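Local coordinates for protein PipY (Synechococcus elongatus, PDB 5NM8) that binds pyridoxal 5'-phosphate as a COG0325 (YggS/PROSC) family member and is probably involved in homeostasis of this cofactor, at the pyridoxal-5'-phosphate site. Sequence-based numbering; all coordinates share one arbitrary frame.

The pyridoxal-5'-phosphate site. Residues 24, 26, 47, 70, 152, 154, 194-195, 210-213. With PLP (pyridoxal-5'-phosphate), chain B.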
ATOM      1  N   VAL A  24       4.307   8.017  -4.626  1.00 26.44           N
ATOM      2  CA  VAL A  24       5.335   7.286  -3.924  1.00 27.27           C
ATOM      3  C   VAL A  24       6.568   8.175  -3.911  1.00 29.43           C
ATOM      4  O   VAL A  24       7.262   8.308  -4.935  1.00 30.02           O
ATOM      5  CB  VAL A  24       5.604   5.919  -4.600  1.00 28.40           C
ATOM      6  CG1 VAL A  24       6.797   5.229  -3.952  1.00 30.52           C
ATOM      7  CG2 VAL A  24       4.384   5.048  -4.467  1.00 28.79           C
ATOM      8  N   LYS A  26       9.354   7.931  -1.956  1.00 33.83           N
ATOM      9  CA  LYS A  26      10.619   7.344  -1.569  1.00 37.96           C
ATOM     10  C   LYS A  26      11.720   7.844  -2.529  1.00 39.88           C
ATOM     11  O   LYS A  26      11.472   7.950  -3.724  1.00 43.52           O
ATOM     12  CB  LYS A  26      10.544   5.808  -1.553  1.00 40.95           C
ATOM     13  CG  LYS A  26      10.927   5.170  -2.878  1.00 43.29           C
ATOM     14  CD  LYS A  26      10.805   3.652  -2.942  1.00 45.79           C
ATOM     15  CE  LYS A  26       9.669   3.279  -3.868  1.00 46.68           C
ATOM     16  NZ  LYS A  26       9.946   2.022  -4.560  1.00 47.28           N
ATOM     17  N   ASN A  47       8.917   3.699   1.621  1.00 30.18           N
ATOM     18  CA  ASN A  47       9.299   2.313   1.929  0.50 31.70           C
ATOM     19  C   ASN A  47      10.091   2.134   3.205  1.00 32.87           C
ATOM     20  O   ASN A  47      10.220   1.020   3.674  1.00 32.53           O
ATOM     21  CB  ASN A  47      10.035   1.658   0.766  0.50 33.19           C
ATOM     22  CG  ASN A  47       9.121   1.363  -0.378  0.50 33.03           C
ATOM     23  OD1 ASN A  47       8.343   2.224  -0.774  0.50 34.96           O
ATOM     24  ND2 ASN A  47       9.226   0.178  -0.939  0.50 31.52           N
ATOM     25  N   LEU A  70       5.021   1.230   2.377  1.00 24.78           N
ATOM     26  CA  LEU A  70       5.032   0.285   1.250  1.00 26.21           C
ATOM     27  C   LEU A  70       6.136  -0.745   1.310  1.00 27.77           C
ATOM     28  O   LEU A  70       6.085  -1.725   0.573  1.00 29.82           O
ATOM     29  CB  LEU A  70       5.127   1.034  -0.069  1.00 26.71           C
ATOM     30  CG  LEU A  70       4.064   2.154  -0.238  1.00 26.69           C
ATOM     31  CD1 LEU A  70       4.279   2.866  -1.490  1.00 28.00           C
ATOM     32  CD2 LEU A  70       2.620   1.634  -0.136  1.00 26.99           C
ATOM     33  N   MET A 152      -2.311  -6.326  -1.139  1.00 26.31           N
ATOM     34  CA  MET A 152      -1.287  -5.665  -1.925  1.00 27.37           C
ATOM     35  C   MET A 152      -0.566  -6.694  -2.759  1.00 28.25           C
ATOM     36  O   MET A 152      -0.086  -7.696  -2.223  1.00 27.11           O
ATOM     37  CB  MET A 152      -0.247  -4.925  -1.078  1.00 28.96           C
ATOM     38  CG  MET A 152       0.846  -4.268  -1.914  1.00 35.62           C
ATOM     39  SD  MET A 152       2.265  -3.767  -0.895  1.00 48.67           S
ATOM     40  CE  MET A 152       2.563  -2.325  -1.828  1.00 44.54           C
ATOM     41  N   ILE A 154       2.521  -6.959  -5.815  1.00 30.84           N
ATOM     42  CA  ILE A 154       3.614  -6.308  -6.528  1.00 30.89           C
ATOM     43  C   ILE A 154       4.095  -7.328  -7.593  1.00 32.72           C
ATOM     44  O   ILE A 154       4.356  -8.515  -7.265  1.00 32.07           O
ATOM     45  CB  ILE A 154       4.799  -6.013  -5.599  1.00 33.58           C
ATOM     46  CG1 ILE A 154       4.383  -5.187  -4.369  1.00 34.47           C
ATOM     47  CG2 ILE A 154       5.928  -5.334  -6.353  1.00 34.51           C
ATOM     48  CD1 ILE A 154       5.371  -5.250  -3.212  1.00 36.75           C
ATOM     49  N   MET A 194       1.968   0.168 -10.346  1.00 26.56           N
ATOM     50  CA  MET A 194       3.014   1.139 -10.161  1.00 28.61           C
ATOM     51  C   MET A 194       3.245   1.845 -11.490  1.00 29.31           C
ATOM     52  O   MET A 194       2.407   1.712 -12.400  1.00 29.72           O
ATOM     53  CB  MET A 194       4.247   0.439  -9.637  1.00 31.55           C
ATOM     54  CG  MET A 194       3.970  -0.274  -8.317  1.00 35.42           C
ATOM     55  SD  MET A 194       5.104  -1.626  -7.849  1.00 40.02           S
ATOM     56  CE  MET A 194       6.675  -0.958  -8.352  1.00 39.49           C
ATOM     57  N   SER A 195       4.333   2.601 -11.624  1.00 28.24           N
ATOM     58  CA  SER A 195       4.505   3.473 -12.797  1.00 29.75           C
ATOM     59  C   SER A 195       4.325   2.768 -14.109  1.00 31.14           C
ATOM     60  O   SER A 195       3.667   3.270 -14.995  1.00 31.74           O
ATOM     61  CB  SER A 195       5.860   4.171 -12.803  1.00 31.08           C
ATOM     62  OG  SER A 195       5.880   5.240 -11.874  1.00 32.53           O
ATOM     63  N   ARG A 210       0.089   3.000  -6.944  1.00 26.12           N
ATOM     64  CA  ARG A 210       1.277   3.462  -6.203  1.00 29.37           C
ATOM     65  C   ARG A 210       2.287   3.914  -7.194  1.00 29.99           C
ATOM     66  O   ARG A 210       3.043   3.107  -7.735  1.00 29.66           O
ATOM     67  CB  ARG A 210       1.847   2.325  -5.298  1.00 31.69           C
ATOM     68  CG  ARG A 210       0.867   1.800  -4.250  1.00 34.85           C
ATOM     69  CD  ARG A 210       1.436   0.638  -3.380  1.00 37.81           C
ATOM     70  NE  ARG A 210       2.299  -0.218  -4.192  1.00 39.71           N
ATOM     71  CZ  ARG A 210       1.959  -1.349  -4.797  1.00 38.37           C
ATOM     72  NH1 ARG A 210       0.793  -1.914  -4.618  1.00 38.22           N
ATOM     73  NH2 ARG A 210       2.867  -1.957  -5.514  1.00 40.58           N
ATOM     74  N   VAL A 211       2.289   5.214  -7.497  1.00 29.05           N
ATOM     75  CA  VAL A 211       3.099   5.703  -8.582  1.00 28.25           C
ATOM     76  C   VAL A 211       4.200   6.618  -8.090  1.00 29.53           C
ATOM     77  O   VAL A 211       3.942   7.624  -7.417  1.00 28.47           O
ATOM     78  CB  VAL A 211       2.210   6.421  -9.616  1.00 29.67           C
ATOM     79  CG1 VAL A 211       3.029   6.995 -10.699  1.00 29.94           C
ATOM     80  CG2 VAL A 211       1.211   5.456 -10.267  1.00 29.48           C
ATOM     81  N   GLY A 212       5.431   6.296  -8.454  1.00 30.18           N
ATOM     82  CA  GLY A 212       6.581   7.125  -8.047  1.00 32.25           C
ATOM     83  C   GLY A 212       7.227   7.855  -9.217  1.00 34.15           C
ATOM     84  O   GLY A 212       7.045   9.074  -9.408  1.00 35.64           O
ATOM     85  N   THR A 213       8.031   7.114  -9.955  1.00 35.72           N
ATOM     86  CA  THR A 213       8.819   7.656 -11.065  1.00 39.56           C
ATOM     87  C   THR A 213       8.023   8.462 -12.090  1.00 38.81           C
ATOM     88  O   THR A 213       8.407   9.580 -12.448  1.00 38.90           O
ATOM     89  CB  THR A 213       9.549   6.503 -11.744  1.00 41.39           C
ATOM     90  OG1 THR A 213      10.304   5.799 -10.735  1.00 42.29           O
ATOM     91  CG2 THR A 213      10.457   7.006 -12.838  1.00 44.50           C
TER
HETATM   92  N1  PLP B 301       5.152   0.514  -4.646  1.00 36.65           N
HETATM   93  C2  PLP B 301       6.153  -0.117  -3.989  1.00 38.52           C
HETATM   94  C2A PLP B 301       5.881  -1.213  -2.993  1.00 36.39           C
HETATM   95  C3  PLP B 301       7.548   0.257  -4.267  1.00 40.95           C
HETATM   96  O3  PLP B 301       8.570  -0.371  -3.641  1.00 40.21           O
HETATM   97  C4  PLP B 301       7.808   1.338  -5.242  1.00 39.65           C
HETATM   98  C4A PLP B 301       9.209   1.731  -5.547  1.00 39.73           C
HETATM   99  C5  PLP B 301       6.621   1.957  -5.893  1.00 38.13           C
HETATM  100  C6  PLP B 301       5.359   1.504  -5.539  1.00 37.32           C
HETATM  101  C5A PLP B 301       6.801   3.044  -6.924  1.00 36.82           C
HETATM  102  O4P PLP B 301       7.430   2.456  -8.082  1.00 37.50           O
HETATM  103  P   PLP B 301       7.533   3.298  -9.463  1.00 38.01           P
HETATM  104  O1P PLP B 301       6.119   3.812  -9.675  1.00 31.69           O
HETATM  105  O2P PLP B 301       7.992   2.280 -10.450  1.00 36.97           O
HETATM  106  O3P PLP B 301       8.567   4.399  -9.221  1.00 36.14           O
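Pyridoxal phosphate sits at the mouth of the TIM-like barrel of the alanine racemase fold, held as an internal aldimine. NZ of Lys26, in the loop just after strand 20-24, is joined to the former aldehyde carbon C4A of PLP at 1.3 Å. The lysine chain is extended at chi2 but bends at chi3 (111°) and chi4, which turns its tip onto C4A. NZ of Lys26 also lies 2.9 Å from the phenolic O3 of PLP, suited to a hydrogen bond that would limit rotation of the imine, whose nitrogen stands somewhat off the ring plane towards Val24. From above the ring, on the face where Val24 and Leu70 lie, ND2 of Asn47 donates to O3 of PLP at 2.8 Å, with the oxygen tilted moderately from the amide plane.

At the opposite edge, Arg210 points NE at the pyridine nitrogen N1 of PLP (3.0 Å). The bond is almost straight, 174° at the hydrogen, and N1 lies in the guanidinium plane; a bend at chi3 (-36°) brings NE round. An arginine donor is likely to disfavour protonation of N1, as in alanine racemases. An alanine here would take away the NE donor and the flat group under Met152 CE, probably leaving the ring less firmly oriented.

Apolar groups cover both ring faces. Met194 lays CE over one, 3.9 Å from the PLP ring centroid, its chain bent at chi3. Against the other, Val24 sets CG1 on C5A and C5 and CG2 on C6, and Leu70 brings CD1 towards N1. Met152 CE, capping a guanidinium face of Arg210, also touches the ring methyl C2A.

Main-chain N-H groups largely grip the phosphate. O1P accepts from the amides of Ser195 and Gly212 and the Ser195 hydroxyl. O3P of PLP accepts from the amide of Thr213, the first residue of helix 213-216, whose dipole would favour the anion, and from Thr213 OG1 at 2.7 Å.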